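Long-range contacts in MIPZ (Caulobacter crescentus, PDB 2XJ9), which probably binds ATP as a P-loop ATPase that positions the division plane, inhibiting cell division through a gradient built on localized dimerization and nucleoid binding: residues Thr4-Gly10 with Asp105-Thr111; Ala28-Gly32 with Leu66-Leu70; Ala42-Arg46 with Asp78-Glu83; Gln89-Glu94 with Ala117-Ala122. The protein carries 1 engineered substitution. Residues are numbered along the deposited sequence.

Interaction 1: Thr4-Gly10 with Asp105-Thr111; sequences TRVIVVG and DFILIDT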
# COMPACT_ATOMS: atom_id res chain seq x y z
N THR A 4 -11.57 23.83 -16.01
CA THR A 4 -11.27 23.27 -14.69
C THR A 4 -11.40 21.76 -14.73
O THR A 4 -12.46 21.23 -14.44
CB THR A 4 -12.22 23.79 -13.59
OG1 THR A 4 -12.66 25.11 -13.91
CG2 THR A 4 -11.52 23.80 -12.23
N ARG A 5 -10.31 21.07 -15.09
CA ARG A 5 -10.33 19.61 -15.15
C ARG A 5 -9.94 18.91 -13.84
O ARG A 5 -9.10 19.39 -13.07
CB ARG A 5 -9.52 19.09 -16.35
CG ARG A 5 -10.36 19.10 -17.62
CD ARG A 5 -9.73 18.41 -18.83
NE ARG A 5 -9.13 17.15 -18.52
CZ ARG A 5 -7.95 16.64 -18.90
NH1 ARG A 5 -7.07 17.25 -19.67
NH2 ARG A 5 -7.69 15.43 -18.45
N VAL A 6 -10.59 17.78 -13.59
CA VAL A 6 -10.44 17.07 -12.33
C VAL A 6 -9.76 15.72 -12.52
O VAL A 6 -10.26 14.87 -13.25
CB VAL A 6 -11.81 16.79 -11.70
CG1 VAL A 6 -11.65 15.83 -10.52
CG2 VAL A 6 -12.47 18.08 -11.27
N ILE A 7 -8.62 15.53 -11.86
CA ILE A 7 -7.89 14.25 -11.93
C ILE A 7 -7.95 13.46 -10.63
O ILE A 7 -7.52 13.92 -9.57
CB ILE A 7 -6.40 14.45 -12.28
CG1 ILE A 7 -6.27 15.21 -13.61
CG2 ILE A 7 -5.70 13.10 -12.30
CD1 ILE A 7 -4.93 15.84 -13.84
N VAL A 8 -8.48 12.25 -10.71
CA VAL A 8 -8.55 11.41 -9.54
C VAL A 8 -7.55 10.27 -9.63
O VAL A 8 -7.63 9.47 -10.53
CB VAL A 8 -9.95 10.87 -9.33
CG1 VAL A 8 -9.91 9.61 -8.50
CG2 VAL A 8 -10.81 11.93 -8.68
N VAL A 9 -6.61 10.23 -8.69
CA VAL A 9 -5.63 9.16 -8.62
C VAL A 9 -6.17 8.00 -7.79
O VAL A 9 -6.44 8.15 -6.61
CB VAL A 9 -4.32 9.61 -7.97
CG1 VAL A 9 -3.34 8.49 -8.00
CG2 VAL A 9 -3.75 10.84 -8.66
N GLY A 10 -6.33 6.84 -8.39
CA GLY A 10 -7.05 5.79 -7.70
C GLY A 10 -6.57 4.37 -7.87
O GLY A 10 -6.15 3.96 -8.94
N ASP A 105 -7.37 25.52 -12.20
CA ASP A 105 -7.50 24.88 -13.52
C ASP A 105 -7.55 23.36 -13.40
O ASP A 105 -8.26 22.70 -14.14
CB ASP A 105 -6.33 25.24 -14.45
CG ASP A 105 -5.57 26.48 -14.02
OD1 ASP A 105 -4.40 26.65 -14.45
OD2 ASP A 105 -6.14 27.29 -13.24
N PHE A 106 -6.77 22.82 -12.47
CA PHE A 106 -6.79 21.39 -12.21
C PHE A 106 -7.09 21.11 -10.75
O PHE A 106 -6.62 21.83 -9.86
CB PHE A 106 -5.46 20.76 -12.57
CG PHE A 106 -5.22 20.66 -14.03
CD1 PHE A 106 -5.80 19.63 -14.76
CD2 PHE A 106 -4.44 21.60 -14.69
CE1 PHE A 106 -5.58 19.54 -16.13
CE2 PHE A 106 -4.22 21.52 -16.06
CZ PHE A 106 -4.79 20.48 -16.78
N ILE A 107 -7.88 20.08 -10.52
CA ILE A 107 -8.06 19.57 -9.17
C ILE A 107 -7.51 18.16 -9.09
O ILE A 107 -8.04 17.24 -9.71
CB ILE A 107 -9.52 19.50 -8.74
CG1 ILE A 107 -10.07 20.89 -8.44
CG2 ILE A 107 -9.65 18.61 -7.52
CD1 ILE A 107 -10.13 21.79 -9.64
N LEU A 108 -6.45 18.02 -8.31
CA LEU A 108 -5.81 16.74 -8.10
C LEU A 108 -6.33 16.11 -6.83
O LEU A 108 -6.14 16.63 -5.72
CB LEU A 108 -4.30 16.92 -7.98
CG LEU A 108 -3.51 16.03 -8.92
CD1 LEU A 108 -3.93 14.60 -8.75
CD2 LEU A 108 -3.75 16.49 -10.33
N ILE A 109 -7.00 14.98 -6.98
CA ILE A 109 -7.47 14.28 -5.80
C ILE A 109 -6.73 12.97 -5.59
O ILE A 109 -6.77 12.07 -6.45
CB ILE A 109 -8.94 13.99 -5.89
CG1 ILE A 109 -9.67 15.29 -6.21
CG2 ILE A 109 -9.42 13.40 -4.59
CD1 ILE A 109 -11.16 15.12 -6.48
N ASP A 110 -6.04 12.87 -4.45
CA ASP A 110 -5.41 11.61 -4.06
C ASP A 110 -6.34 10.81 -3.17
O ASP A 110 -6.85 11.34 -2.19
CB ASP A 110 -4.10 11.86 -3.32
CG ASP A 110 -3.33 10.58 -3.09
OD1 ASP A 110 -3.86 9.48 -3.38
OD2 ASP A 110 -2.19 10.67 -2.60
N THR A 111 -6.55 9.54 -3.49
CA THR A 111 -7.46 8.74 -2.68
C THR A 111 -6.71 7.67 -1.89
O THR A 111 -5.55 7.40 -2.17
CB THR A 111 -8.64 8.16 -3.50
OG1 THR A 111 -8.18 7.09 -4.33
CG2 THR A 111 -9.23 9.21 -4.36

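Interaction 2: Ala28-Gly32 with Leu66-Leu70; sequences ALLYG and LPEPL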
# COMPACT_ATOMS: atom_id res chain seq x y z
N ALA A 28 4.53 18.81 -11.55
CA ALA A 28 4.77 19.04 -12.97
C ALA A 28 3.84 20.11 -13.52
O ALA A 28 4.28 21.00 -14.24
CB ALA A 28 4.59 17.75 -13.75
N LEU A 29 2.55 20.03 -13.17
CA LEU A 29 1.56 21.03 -13.57
C LEU A 29 1.93 22.43 -13.10
O LEU A 29 2.07 23.34 -13.90
CB LEU A 29 0.18 20.65 -13.05
CG LEU A 29 -0.37 19.44 -13.79
CD1 LEU A 29 -1.55 18.85 -13.10
CD2 LEU A 29 -0.73 19.84 -15.21
N LEU A 30 2.08 22.60 -11.81
CA LEU A 30 2.63 23.84 -11.30
C LEU A 30 3.70 24.45 -12.21
O LEU A 30 3.64 25.65 -12.53
CB LEU A 30 3.19 23.62 -9.90
CG LEU A 30 2.28 24.10 -8.78
CD1 LEU A 30 0.84 24.03 -9.23
CD2 LEU A 30 2.53 23.29 -7.51
N TYR A 31 4.67 23.63 -12.64
CA TYR A 31 5.80 24.09 -13.45
C TYR A 31 5.47 24.20 -14.93
O TYR A 31 6.33 24.54 -15.74
CB TYR A 31 7.02 23.19 -13.26
CG TYR A 31 7.88 23.52 -12.05
CD1 TYR A 31 7.73 22.84 -10.85
CD2 TYR A 31 8.85 24.51 -12.11
CE1 TYR A 31 8.51 23.14 -9.74
CE2 TYR A 31 9.64 24.82 -11.01
CZ TYR A 31 9.47 24.13 -9.82
OH TYR A 31 10.25 24.44 -8.73
N GLY A 32 4.22 23.90 -15.27
CA GLY A 32 3.73 24.14 -16.62
C GLY A 32 2.81 25.35 -16.62
O GLY A 32 1.96 25.51 -17.48
N LEU A 66 9.23 28.74 -4.71
CA LEU A 66 8.89 27.74 -5.69
C LEU A 66 7.39 27.68 -5.72
O LEU A 66 6.73 28.08 -4.76
CB LEU A 66 9.45 26.37 -5.30
CG LEU A 66 10.97 26.18 -5.28
CD1 LEU A 66 11.30 24.83 -4.72
CD2 LEU A 66 11.57 26.34 -6.65
N PRO A 67 6.85 27.17 -6.82
CA PRO A 67 5.40 27.03 -6.97
C PRO A 67 4.82 26.15 -5.88
O PRO A 67 5.36 25.08 -5.62
CB PRO A 67 5.25 26.31 -8.32
CG PRO A 67 6.61 26.36 -8.97
CD PRO A 67 7.61 26.54 -7.90
N GLU A 68 3.73 26.58 -5.24
CA GLU A 68 2.99 25.72 -4.31
C GLU A 68 1.55 25.52 -4.80
O GLU A 68 0.95 26.42 -5.34
CB GLU A 68 3.01 26.32 -2.91
CG GLU A 68 4.39 26.29 -2.26
CD GLU A 68 4.54 27.31 -1.15
OE1 GLU A 68 3.82 27.22 -0.13
OE2 GLU A 68 5.37 28.23 -1.31
N PRO A 69 1.00 24.31 -4.63
CA PRO A 69 -0.37 24.15 -5.10
C PRO A 69 -1.29 24.85 -4.13
O PRO A 69 -0.81 25.57 -3.27
CB PRO A 69 -0.61 22.63 -5.03
CG PRO A 69 0.53 22.05 -4.30
CD PRO A 69 1.41 23.17 -3.80
N LEU A 70 -2.60 24.65 -4.27
CA LEU A 70 -3.53 25.15 -3.28
C LEU A 70 -4.06 23.96 -2.49
O LEU A 70 -5.09 23.40 -2.83
CB LEU A 70 -4.68 25.90 -3.95
CG LEU A 70 -5.56 26.72 -2.99
CD1 LEU A 70 -7.03 26.35 -3.09
CD2 LEU A 70 -5.08 26.58 -1.55

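Interaction 3: Ala42-Arg46 with Asp78-Glu83; sequences ALRQR and DVALAE. Engineered in segment 42-46: Ala-42 (natural residue Asp). With AGS (phosphothiophosphoric acid-adenylate ester), chain D.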
# COMPACT_ATOMS: atom_id res chain seq x y z
N ALA A 42 -7.11 10.66 1.92
CA ALA A 42 -6.60 9.72 2.91
C ALA A 42 -6.56 10.47 4.25
O ALA A 42 -5.56 11.10 4.60
CB ALA A 42 -5.23 9.21 2.52
N LEU A 43 -7.66 10.40 4.99
CA LEU A 43 -7.88 11.35 6.06
C LEU A 43 -6.87 11.21 7.16
O LEU A 43 -6.41 12.22 7.69
CB LEU A 43 -9.30 11.25 6.60
CG LEU A 43 -10.32 11.80 5.61
CD1 LEU A 43 -11.75 11.50 6.03
CD2 LEU A 43 -10.11 13.26 5.44
N ARG A 44 -6.51 9.97 7.50
CA ARG A 44 -5.47 9.72 8.51
C ARG A 44 -4.03 9.87 7.97
O ARG A 44 -3.26 10.70 8.47
CB ARG A 44 -5.66 8.36 9.19
CG ARG A 44 -7.10 8.04 9.49
CD ARG A 44 -7.36 7.56 10.90
NE ARG A 44 -6.33 6.72 11.43
CZ ARG A 44 -5.81 6.66 12.65
NH1 ARG A 44 -6.17 7.42 13.67
NH2 ARG A 44 -4.86 5.76 12.82
N GLN A 45 -3.68 9.09 6.95
CA GLN A 45 -2.31 9.13 6.42
C GLN A 45 -1.94 10.49 5.88
O GLN A 45 -0.92 11.05 6.26
CB GLN A 45 -2.11 8.12 5.31
CG GLN A 45 -2.27 6.70 5.70
CD GLN A 45 -1.63 5.80 4.68
OE1 GLN A 45 -2.01 4.64 4.54
NE2 GLN A 45 -0.64 6.33 3.96
N ARG A 46 -2.77 10.99 4.96
CA ARG A 46 -2.64 12.34 4.45
C ARG A 46 -1.28 12.57 3.83
O ARG A 46 -0.65 13.61 4.07
CB ARG A 46 -2.85 13.33 5.59
CG ARG A 46 -4.27 13.35 6.06
CD ARG A 46 -4.39 14.11 7.36
NE ARG A 46 -3.62 15.36 7.36
CZ ARG A 46 -3.93 16.44 6.66
NH1 ARG A 46 -5.00 16.43 5.87
NH2 ARG A 46 -3.17 17.53 6.74
N ASP A 78 -8.24 16.61 10.02
CA ASP A 78 -8.86 15.53 9.23
C ASP A 78 -8.66 14.17 9.88
O ASP A 78 -9.50 13.27 9.72
CB ASP A 78 -8.31 15.50 7.80
CG ASP A 78 -8.33 16.87 7.13
OD1 ASP A 78 -8.77 16.95 5.95
OD2 ASP A 78 -7.89 17.86 7.78
N VAL A 79 -7.54 14.03 10.59
CA VAL A 79 -7.29 12.80 11.31
C VAL A 79 -8.49 12.57 12.22
O VAL A 79 -8.99 11.45 12.34
CB VAL A 79 -6.00 12.87 12.14
CG1 VAL A 79 -5.93 11.72 13.12
CG2 VAL A 79 -4.79 12.86 11.22
N ALA A 80 -8.96 13.66 12.83
CA ALA A 80 -10.14 13.68 13.70
C ALA A 80 -11.40 13.40 12.91
O ALA A 80 -12.20 12.55 13.29
CB ALA A 80 -10.25 15.01 14.40
N LEU A 81 -11.57 14.13 11.81
CA LEU A 81 -12.69 13.91 10.90
C LEU A 81 -12.83 12.46 10.42
O LEU A 81 -13.93 12.01 10.09
CB LEU A 81 -12.59 14.85 9.69
CG LEU A 81 -13.71 14.64 8.67
CD1 LEU A 81 -15.05 14.60 9.36
CD2 LEU A 81 -13.69 15.72 7.63
N ALA A 82 -11.72 11.74 10.38
CA ALA A 82 -11.74 10.35 9.93
C ALA A 82 -12.67 9.53 10.82
O ALA A 82 -13.21 8.52 10.38
CB ALA A 82 -10.36 9.78 9.94
N GLU A 83 -12.86 10.01 12.05
CA GLU A 83 -13.68 9.33 13.05
C GLU A 83 -15.19 9.65 12.99
O GLU A 83 -16.00 8.80 13.35
CB GLU A 83 -13.17 9.65 14.45
CG GLU A 83 -11.67 9.50 14.61
CD GLU A 83 -11.17 8.10 14.27
OE1 GLU A 83 -11.65 7.13 14.90
OE2 GLU A 83 -10.30 7.98 13.36
PG AGS D . -1.62 3.94 0.24
S1G AGS D . -2.67 2.84 0.14
O2G AGS D . -0.80 3.94 1.52
O3G AGS D . -2.09 5.34 -0.08
PB AGS D . -0.16 4.65 -2.13
O1B AGS D . -0.89 4.11 -3.34
O2B AGS D . -0.29 6.07 -1.62
O3B AGS D . -0.54 3.64 -0.92
PA AGS D . 2.60 5.33 -2.24
O1A AGS D . 2.50 6.44 -3.27
O2A AGS D . 2.78 5.68 -0.81
O3A AGS D . 1.38 4.33 -2.39
O5' AGS D . 3.77 4.32 -2.68
C5' AGS D . 4.03 3.18 -1.89
C4' AGS D . 5.50 3.17 -1.44
O4' AGS D . 6.25 3.09 -2.62
C3' AGS D . 5.99 4.44 -0.77
O3' AGS D . 7.02 4.10 0.15
C2' AGS D . 6.65 5.28 -1.84
O2' AGS D . 7.69 6.07 -1.24
C1' AGS D . 7.14 4.19 -2.78
N9 AGS D . 7.10 4.38 -4.24
C8 AGS D . 5.98 4.44 -5.01
N7 AGS D . 6.30 4.55 -6.33
C5 AGS D . 7.64 4.53 -6.40
C6 AGS D . 8.62 4.60 -7.47
N6 AGS D . 8.21 4.72 -8.75
N1 AGS D . 9.92 4.54 -7.12
C2 AGS D . 10.35 4.43 -5.85
N3 AGS D . 9.51 4.36 -4.82
C4 AGS D . 8.17 4.40 -5.04

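Interaction 4: Gln89-Glu94 with Ala117-Ala122; sequences QVAGFE and AITRMA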
# COMPACT_ATOMS: atom_id res chain seq x y z
N GLN A 89 -17.89 13.69 6.63
CA GLN A 89 -16.72 13.64 5.75
C GLN A 89 -17.11 14.17 4.38
O GLN A 89 -16.45 15.07 3.85
CB GLN A 89 -16.19 12.21 5.62
CG GLN A 89 -15.50 11.70 6.87
CD GLN A 89 -15.33 10.21 6.83
OE1 GLN A 89 -15.16 9.62 5.76
NE2 GLN A 89 -15.37 9.58 7.99
N VAL A 90 -18.19 13.62 3.84
CA VAL A 90 -18.76 14.09 2.58
C VAL A 90 -19.03 15.59 2.57
O VAL A 90 -18.74 16.26 1.58
CB VAL A 90 -20.07 13.40 2.30
CG1 VAL A 90 -20.64 13.91 0.99
CG2 VAL A 90 -19.86 11.91 2.30
N ALA A 91 -19.58 16.11 3.66
CA ALA A 91 -19.82 17.55 3.78
C ALA A 91 -18.53 18.34 3.63
O ALA A 91 -18.49 19.32 2.89
CB ALA A 91 -20.49 17.86 5.10
N GLY A 92 -17.49 17.89 4.33
CA GLY A 92 -16.14 18.44 4.21
C GLY A 92 -15.58 18.41 2.80
O GLY A 92 -15.06 19.41 2.31
N PHE A 93 -15.70 17.26 2.14
CA PHE A 93 -15.32 17.15 0.73
C PHE A 93 -15.99 18.27 -0.07
O PHE A 93 -15.31 19.11 -0.66
CB PHE A 93 -15.72 15.78 0.18
CG PHE A 93 -15.23 15.51 -1.23
CD1 PHE A 93 -14.21 16.26 -1.78
CD2 PHE A 93 -15.83 14.52 -1.99
CE1 PHE A 93 -13.78 16.02 -3.07
CE2 PHE A 93 -15.41 14.28 -3.29
CZ PHE A 93 -14.38 15.02 -3.83
N GLU A 94 -17.32 18.26 -0.06
CA GLU A 94 -18.18 19.29 -0.64
C GLU A 94 -17.55 20.67 -0.60
O GLU A 94 -17.24 21.27 -1.64
CB GLU A 94 -19.47 19.34 0.15
CG GLU A 94 -20.72 19.02 -0.63
CD GLU A 94 -20.47 17.97 -1.67
OE1 GLU A 94 -19.44 18.10 -2.37
OE2 GLU A 94 -21.29 17.04 -1.78
N ALA A 117 -17.09 6.75 1.21
CA ALA A 117 -18.08 7.56 0.53
C ALA A 117 -17.35 8.60 -0.31
O ALA A 117 -17.59 8.73 -1.51
CB ALA A 117 -19.00 8.22 1.53
N ILE A 118 -16.47 9.35 0.34
CA ILE A 118 -15.80 10.43 -0.37
C ILE A 118 -14.99 9.88 -1.54
O ILE A 118 -14.95 10.46 -2.62
CB ILE A 118 -14.95 11.26 0.57
CG1 ILE A 118 -13.90 10.40 1.26
CG2 ILE A 118 -15.83 11.91 1.62
CD1 ILE A 118 -13.02 11.20 2.21
N THR A 119 -14.36 8.74 -1.34
CA THR A 119 -13.70 8.09 -2.45
C THR A 119 -14.65 7.84 -3.62
O THR A 119 -14.37 8.25 -4.73
CB THR A 119 -13.02 6.80 -2.01
OG1 THR A 119 -11.68 7.11 -1.63
CG2 THR A 119 -13.00 5.79 -3.16
N ARG A 120 -15.78 7.18 -3.37
CA ARG A 120 -16.75 6.92 -4.43
C ARG A 120 -17.28 8.21 -5.08
O ARG A 120 -17.61 8.25 -6.27
CB ARG A 120 -17.93 6.14 -3.87
CG ARG A 120 -17.56 4.89 -3.13
CD ARG A 120 -18.50 3.81 -3.60
NE ARG A 120 -18.06 2.52 -3.21
CZ ARG A 120 -17.61 1.48 -3.91
NH1 ARG A 120 -17.50 1.42 -5.24
NH2 ARG A 120 -17.28 0.43 -3.19
N MET A 121 -17.39 9.26 -4.28
CA MET A 121 -17.87 10.55 -4.76
C MET A 121 -16.89 11.17 -5.72
O MET A 121 -17.27 11.88 -6.64
CB MET A 121 -18.08 11.51 -3.59
CG MET A 121 -19.32 11.27 -2.79
SD MET A 121 -20.25 12.80 -2.80
CE MET A 121 -19.03 13.95 -2.18
N ALA A 122 -15.61 10.92 -5.49
CA ALA A 122 -14.58 11.52 -6.30
C ALA A 122 -14.51 10.83 -7.64
O ALA A 122 -14.17 11.44 -8.63
CB ALA A 122 -13.24 11.45 -5.59

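Interaction 1: Thr4-Gly10 with Asp105-Thr111
Thr-4 enters the pairing with its methyl CG2 3.6 Å from Ile-107 CD1. Arg-5 N makes a weak hydrogen bond to Asp-105 O (2.8 Å), while Arg-5 O accepts from Ile-107 N (2.9 Å). Val-6 packs CG2 against Ile-107 CB at 4.1 Å, on the face where helix 86-103 sits. Ile-7 bonds both ways, N to Ile-107 O and O from Ile-109 N, each 2.8 Å, and its CD1 meets Leu-108 CD2 at 3.8 Å. Val-8 CG2 touches Ile-109 CD1 (3.9 Å). Val-9 N reaches Ile-109 O at 2.9 Å, and Val-9 O accepts Thr-111 OG1 at 3.1 Å. These are neighbouring parallel strands of a P-loop NTPase sheet, the first leading into the nucleotide-binding loop. The Asp-110 side chain, hydrogen-bonded to Ser-19, comes to about 5 Å from magnesium (nearest atoms), a position consistent with a Walker B aspartate. One face is aliphatic, the other mixed; the in-register backbone bonds hold Asp-110 beside the nucleotide.

Interaction 2: Ala28-Gly32 with Leu66-Leu70
Apolar packing makes up most of this contact, which joins the C-terminal end of helix 18-30, the helix that follows the P-loop, to the proline-rich loop running into edge strand 70-72. Leu-30 points its CA-to-CB bond at the loop and lodges beside it: Leu-30 CG lies 3.7 Å from Pro-67 CB, and Leu-30 CD2 is 3.9 Å from Pro-69 CD and 3.4 Å from Pro-69 N. One leucine thus bridges two prolines and also lies against the backbone carbon of Glu-68, with CD2 to C at 3.6 Å.

A CH-pi interaction adds a second element. Pro-67 CG sits 3.8 Å from the centroid of the Tyr-31 ring, only 15° off the ring normal, so this one carbon is placed over the aromatic face. Leu-66 CD2 meets the same ring at its edge, 3.1 Å from Tyr-31 OH.

The polar groups look elsewhere. The Tyr-31 hydroxyl is hydrogen-bonded to Asp-236, and Pro-67 O takes a hydrogen bond from Arg-55 of helix 47-62. Within the turn that closes the helix, Gly-32 N bonds to Leu-29 O at 2.6 Å.

With no polar bond made directly between the two segments, the 259 Å² they bury rests on van der Waals and CH-pi packing of leucine side chains with the tyrosine and proline rings.

Interaction 3: Ala42-Arg46 with Asp78-Glu83
A salt bridge without a directed N-H is the oddity here: Arg-46 NH1 stands 3.7 Å from Asp-78 OD2, a long separation, and the oxygen lies well out of the guanidinium plane, so the attraction is electrostatic, with no N-H pointing at the oxygen. Arg-46 also pairs with Glu-53, while Asp-78 OD1 is hydrogen-bonded to the backbone of Leu-74. Beside them Leu-43 packs on the short helix, its CD2 3.7 Å from Asp-78 CB and its CB 3.8 Å from Ala-82 CB. The loop from strand 36-40 to the N-cap of helix 47-62 probably corresponds to switch I, as in ParA/MinD-type ATPases; it includes the engineered Ala-42 (Asp in the natural protein) and places Gln-45 in the nucleotide pocket. That nucleotide also receives Lys-13 of the second subunit, as in a nucleotide-sandwich dimer. Arg-44 lays CG 3.7 Å from Ala-82 CB and O 3.8 Å from Val-79 CG2, while its NH2 forms a salt bridge with Glu-12 of the second subunit.

Interaction 4: Gln89-Glu94 with Ala117-Ala122
Phe-93 pushes its ring up against Met-121, with CD2 3.3 Å from Met-121 CE, and continues along the partner helix until CZ lies 4.1 Å from Ala-122 CB. The two helices, 86-103 and 117-124, stand on the same face of the parallel sheet of this P-loop fold, one before and one after strand 106-110. Their axes here come within 9.6 Å at an angle of 39°, with chain directions broadly alike. Val-90 fills the space on the neighbouring turn: CG2 is 3.9 Å from Ala-117 CB and 4.1 Å from Ile-118 CG2, and CG1 meets Met-121 CE at 3.6 Å. The Met-121 methyl therefore sits between Val-90 and Phe-93, while Ile-118 CG2 also reaches Phe-93 CB at 4.1 Å. The seam is mainly apolar, and the charged Arg-120 turns elsewhere, salt-bridged to Asp-115 and packing on Arg-44 of the second subunit. At the edge of the Phe-93 ring, CE2 comes 4.0 Å from Ala-122 N.

How the interactions relate
Interaction 1, a pair of central strands, lies nearest the middle of the chain and touches interactions 2 and 4. Interaction 2, nested within the loop it closes, has its centre about 14 Å away and meets it through Leu-29 on Phe-106 and Leu-108. Interaction 4, centre about 13 Å away, crosses it along the chain, since strand 106-110 runs between helices 86-103 and 117-124. Interaction 3 is also nested in the loop closed by interaction 1 and crosses interaction 2, their centres about 25 Å apart; it touches interaction 4 where Leu-43 meets Gln-89 and Ile-118. A packed path therefore links the sheet core, through interaction 4, to the loop at the nucleotide and dimer interface.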